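Local coordinates for envelope glycoprotein (Thogoto virus, PDB 5XEA) that probably attaches the virus to a host-cell receptor and later drives fusion of the viral envelope with the host membrane, at residues S323-K326 with L331-R334; R343-S346 with F350-H353. One frame throughout, in Å; residues are numbered along the deposited sequence.

Contact 1 (S323-K326 with L331-R334); sequences SIAK and LIGR
Next to Ala325, whose methyl group packs against Ile332, the ammonium nitrogen NZ of Lys326 has several partners: it donates to the carbonyl oxygens of Ser322 and Glu347, and the lysine makes a cation-pi contact with Phe344. The lysine chain runs extended until its last bond, where a turn (chi4 67°) swings NZ back toward the preceding helical turn, so its aliphatic part lies against the Phe344 ring while NZ reaches the backbone oxygens.

Between the segments themselves no hydrogen bond forms, and the join is wholly apolar, burying 149 Å². Backbones come nearest at Ala325 and Leu331, whose CA atoms are 5.7 Å apart; the small alanine side chain suits this close approach. Leu331 reaches across with a single branch. With CG anti to the backbone N (chi1 174°), CD2 is carried to Ile324, 4.0 Å from its CB, and also touches the branch methyl CG2 of Ile324 at 4.1 Å. The same CD2 lies 4.2 Å from the backbone N of Ala325, so one methyl meets two successive residues of the long helix. Ile332 works differently: its CB does not point straight across, but its extended CG1-CD1 arm brings CD1 to 3.7 Å from Ala325 CB, with CG1 alongside at 3.9 Å. Leu331 and Ile332 thus both reach the alanine, from different directions.

Ile324 also packs on Ile324 of the third subunit, and Ser323 OG is hydrogen-bonded to Asp328 OD2 of that subunit. Helix 282-327 ends here, and after a short connection helix 331-335 packs across its last turn in a buried apolar join, at the tip of a trimeric central helix bundle of the kind found in class III fusion proteins such as gp64.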
loop_
_atom_site.group_PDB
_atom_site.type_symbol
_atom_site.label_atom_id
_atom_site.label_comp_id
_atom_site.label_asym_id
_atom_site.label_seq_id
_atom_site.Cartn_x
_atom_site.Cartn_y
_atom_site.Cartn_z
ATOM N N SER B 323 -52.188 13.550 -23.880
ATOM C CA SER B 323 -53.594 13.297 -23.637
ATOM C C SER B 323 -54.242 14.444 -22.865
ATOM O O SER B 323 -55.371 14.838 -23.176
ATOM C CB SER B 323 -53.744 11.956 -22.923
ATOM O OG SER B 323 -54.932 11.915 -22.178
ATOM N N ILE B 324 -53.546 15.026 -21.887
ATOM C CA ILE B 324 -54.136 16.134 -21.134
ATOM C C ILE B 324 -54.153 17.402 -21.970
ATOM O O ILE B 324 -55.089 18.201 -21.884
ATOM C CB ILE B 324 -53.383 16.379 -19.814
ATOM C CG1 ILE B 324 -53.180 15.084 -19.062
ATOM C CG2 ILE B 324 -54.156 17.389 -18.939
ATOM C CD1 ILE B 324 -52.106 15.201 -18.060
ATOM N N ALA B 325 -53.095 17.628 -22.756
ATOM C CA ALA B 325 -52.954 18.864 -23.515
ATOM C C ALA B 325 -54.022 19.015 -24.599
ATOM O O ALA B 325 -54.324 20.147 -24.995
ATOM C CB ALA B 325 -51.550 18.949 -24.147
ATOM N N LYS B 326 -54.593 17.914 -25.096
ATOM C CA LYS B 326 -55.701 18.038 -26.038
ATOM C C LYS B 326 -56.909 18.685 -25.373
ATOM O O LYS B 326 -57.647 19.437 -26.020
ATOM C CB LYS B 326 -56.071 16.669 -26.610
ATOM C CG LYS B 326 -55.038 16.104 -27.551
ATOM C CD LYS B 326 -55.423 14.723 -28.025
ATOM C CE LYS B 326 -54.333 14.112 -28.895
ATOM N NZ LYS B 326 -53.100 13.823 -28.102
ATOM N N LEU B 331 -51.560 23.964 -21.277
ATOM C CA LEU B 331 -50.600 23.159 -20.529
ATOM C C LEU B 331 -49.208 23.223 -21.146
ATOM O O LEU B 331 -48.214 23.453 -20.444
ATOM C CB LEU B 331 -51.086 21.706 -20.463
ATOM C CG LEU B 331 -50.109 20.713 -19.819
ATOM C CD1 LEU B 331 -49.772 21.138 -18.413
ATOM C CD2 LEU B 331 -50.683 19.314 -19.803
ATOM N N ILE B 332 -49.105 22.996 -22.454
ATOM C CA ILE B 332 -47.780 22.936 -23.071
ATOM C C ILE B 332 -47.075 24.279 -22.933
ATOM O O ILE B 332 -45.894 24.345 -22.551
ATOM C CB ILE B 332 -47.891 22.477 -24.537
ATOM C CG1 ILE B 332 -48.237 20.986 -24.577
ATOM C CG2 ILE B 332 -46.600 22.765 -25.296
ATOM C CD1 ILE B 332 -48.642 20.487 -25.937
ATOM N N GLY B 333 -47.801 25.367 -23.184
ATOM C CA GLY B 333 -47.234 26.691 -22.977
ATOM C C GLY B 333 -46.691 26.878 -21.572
ATOM O O GLY B 333 -45.636 27.491 -21.374
ATOM N N ARG B 334 -47.386 26.325 -20.575
ATOM C CA ARG B 334 -46.909 26.409 -19.196
ATOM C C ARG B 334 -45.675 25.537 -18.959
ATOM O O ARG B 334 -44.825 25.877 -18.132
ATOM C CB ARG B 334 -48.022 26.016 -18.226
ATOM C CG ARG B 334 -48.920 27.156 -17.811
ATOM C CD ARG B 334 -49.453 26.937 -16.403
ATOM N NE ARG B 334 -50.237 25.715 -16.282
ATOM C CZ ARG B 334 -50.354 25.026 -15.151
ATOM N NH1 ARG B 334 -49.717 25.444 -14.059
ATOM N NH2 ARG B 334 -51.086 23.916 -15.118
#

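Contact 2 (R343-S346 with F350-H353); sequences RFIS and FLLH
Arg343 and Leu351 form the hydrogen-bonded pair of an antiparallel beta hairpin made by strands 341-344 and 350-354: Leu351 N donates to Arg343 O at 2.8 Å, and Arg343 N to Leu351 O at 3.0 Å. Phe344 and Phe350 are the neighbouring non-hydrogen-bonded pair, with both side chains on the opposite face of the sheet from Arg343 and Leu351.

The two phenylalanines lie side by side and point the same way. In Phe350, CG sits between the backbone N and the carbonyl carbon (chi1 55°), a torsion that stands its ring alongside that of Phe344. Phe350 CB lies over the centre of the Phe344 ring, 3.7 Å from its centroid, in a CH-pi contact. The two rings meet obliquely, their planes inclined at 46°; Phe344 CE1 meets Phe350 CD2 at 3.7 Å. Large flat residues suit this face, which rests on both neighbouring helices.

On the other face, the branch methyl CG2 of Ile345 meets Leu351 CG at 3.9 Å, the two side chains crossing at about a right angle. Phe350, Leu352 and His353 continue the sheet by pairing with a strand of the second subunit.

Arg343 runs extended as far as CD, then bends at chi3, which brings NE round to face His353. The histidine meets the guanidinium at its edge, His353 NE2 accepting an almost straight bond (173°) from Arg343 NE at 2.9 Å.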
loop_
_atom_site.group_PDB
_atom_site.type_symbol
_atom_site.label_atom_id
_atom_site.label_comp_id
_atom_site.label_asym_id
_atom_site.label_seq_id
_atom_site.Cartn_x
_atom_site.Cartn_y
_atom_site.Cartn_z
ATOM N N ARG B 343 -52.729 23.212 -30.377
ATOM C CA ARG B 343 -53.810 22.599 -31.143
ATOM C C ARG B 343 -53.243 21.329 -31.747
ATOM O O ARG B 343 -52.367 21.391 -32.615
ATOM C CB ARG B 343 -54.342 23.529 -32.235
ATOM C CG ARG B 343 -55.413 22.883 -33.107
ATOM C CD ARG B 343 -55.849 23.811 -34.243
ATOM N NE ARG B 343 -56.258 25.121 -33.755
ATOM C CZ ARG B 343 -57.504 25.455 -33.435
ATOM N NH1 ARG B 343 -58.482 24.569 -33.556
ATOM N NH2 ARG B 343 -57.767 26.677 -32.993
ATOM N N PHE B 344 -53.720 20.184 -31.289
ATOM C CA PHE B 344 -53.192 18.937 -31.813
ATOM C C PHE B 344 -53.772 18.664 -33.188
ATOM O O PHE B 344 -54.973 18.844 -33.418
ATOM C CB PHE B 344 -53.474 17.789 -30.853
ATOM C CG PHE B 344 -52.485 17.715 -29.747
ATOM C CD1 PHE B 344 -51.422 16.823 -29.805
ATOM C CD2 PHE B 344 -52.567 18.599 -28.684
ATOM C CE1 PHE B 344 -50.493 16.778 -28.795
ATOM C CE2 PHE B 344 -51.630 18.558 -27.669
ATOM C CZ PHE B 344 -50.591 17.645 -27.728
ATOM N N ILE B 345 -52.899 18.284 -34.113
ATOM C CA ILE B 345 -53.320 17.876 -35.445
ATOM C C ILE B 345 -53.172 16.383 -35.654
ATOM O O ILE B 345 -53.645 15.864 -36.679
ATOM C CB ILE B 345 -52.559 18.650 -36.539
ATOM C CG1 ILE B 345 -51.086 18.258 -36.530
ATOM C CG2 ILE B 345 -52.741 20.155 -36.336
ATOM C CD1 ILE B 345 -50.279 18.937 -37.590
ATOM N N SER B 346 -52.533 15.683 -34.725
ATOM C CA SER B 346 -52.519 14.227 -34.680
ATOM C C SER B 346 -52.362 13.812 -33.218
ATOM O O SER B 346 -52.557 14.625 -32.306
ATOM C CB SER B 346 -51.408 13.673 -35.583
ATOM O OG SER B 346 -50.149 13.903 -34.993
ATOM N N PHE B 350 -48.687 18.875 -32.688
ATOM C CA PHE B 350 -49.529 20.005 -32.327
ATOM C C PHE B 350 -48.923 21.276 -32.892
ATOM O O PHE B 350 -47.708 21.372 -33.091
ATOM C CB PHE B 350 -49.698 20.163 -30.808
ATOM C CG PHE B 350 -48.383 20.251 -30.053
ATOM C CD1 PHE B 350 -47.807 21.477 -29.761
ATOM C CD2 PHE B 350 -47.713 19.096 -29.662
ATOM C CE1 PHE B 350 -46.570 21.544 -29.079
ATOM C CE2 PHE B 350 -46.485 19.164 -28.974
ATOM C CZ PHE B 350 -45.931 20.384 -28.683
ATOM N N LEU B 351 -49.797 22.239 -33.144
ATOM C CA LEU B 351 -49.445 23.596 -33.505
ATOM C C LEU B 351 -49.410 24.445 -32.248
ATOM O O LEU B 351 -49.983 24.092 -31.213
ATOM C CB LEU B 351 -50.474 24.186 -34.483
ATOM C CG LEU B 351 -50.788 23.460 -35.789
ATOM C CD1 LEU B 351 -51.982 24.129 -36.500
ATOM C CD2 LEU B 351 -49.574 23.477 -36.674
ATOM N N LEU B 352 -48.762 25.590 -32.354
ATOM C CA LEU B 352 -48.762 26.568 -31.277
ATOM C C LEU B 352 -49.318 27.883 -31.801
ATOM O O LEU B 352 -48.848 28.406 -32.820
ATOM C CB LEU B 352 -47.352 26.753 -30.700
ATOM C CG LEU B 352 -46.807 25.561 -29.906
ATOM C CD1 LEU B 352 -45.377 25.809 -29.466
ATOM C CD2 LEU B 352 -47.696 25.255 -28.689
ATOM N N HIS B 353 -50.319 28.409 -31.109
ATOM C CA HIS B 353 -50.899 29.701 -31.445
ATOM C C HIS B 353 -50.363 30.758 -30.491
ATOM O O HIS B 353 -50.272 30.515 -29.286
ATOM C CB HIS B 353 -52.430 29.661 -31.369
ATOM C CG HIS B 353 -53.056 28.687 -32.317
ATOM N ND1 HIS B 353 -53.041 28.860 -33.686
ATOM C CD2 HIS B 353 -53.722 27.532 -32.090
ATOM C CE1 HIS B 353 -53.652 27.839 -34.262
ATOM N NE2 HIS B 353 -54.076 27.021 -33.316
#

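Overall arrangement
Contacts 1 and 2 follow one another along the chain, helix 331-335 leading into strand 341-344, and their centres lie 10 Å apart, more than 60 Å from the centre of the chain. The aromatic face of the hairpin covers the join between the two helices: Ala325 CB touches Phe344 CE2 at 3.5 Å, and Ile332 CD1 meets Phe350 CZ at 3.9 Å. The same alanine and isoleucine that join the two helices thus also seat the two rings, making one small apolar core. Both contacts reach the second and third subunits, placing this core within the trimer interface. A bound N-acetylglucosamine lies about 13 Å from the side chain of Ile332.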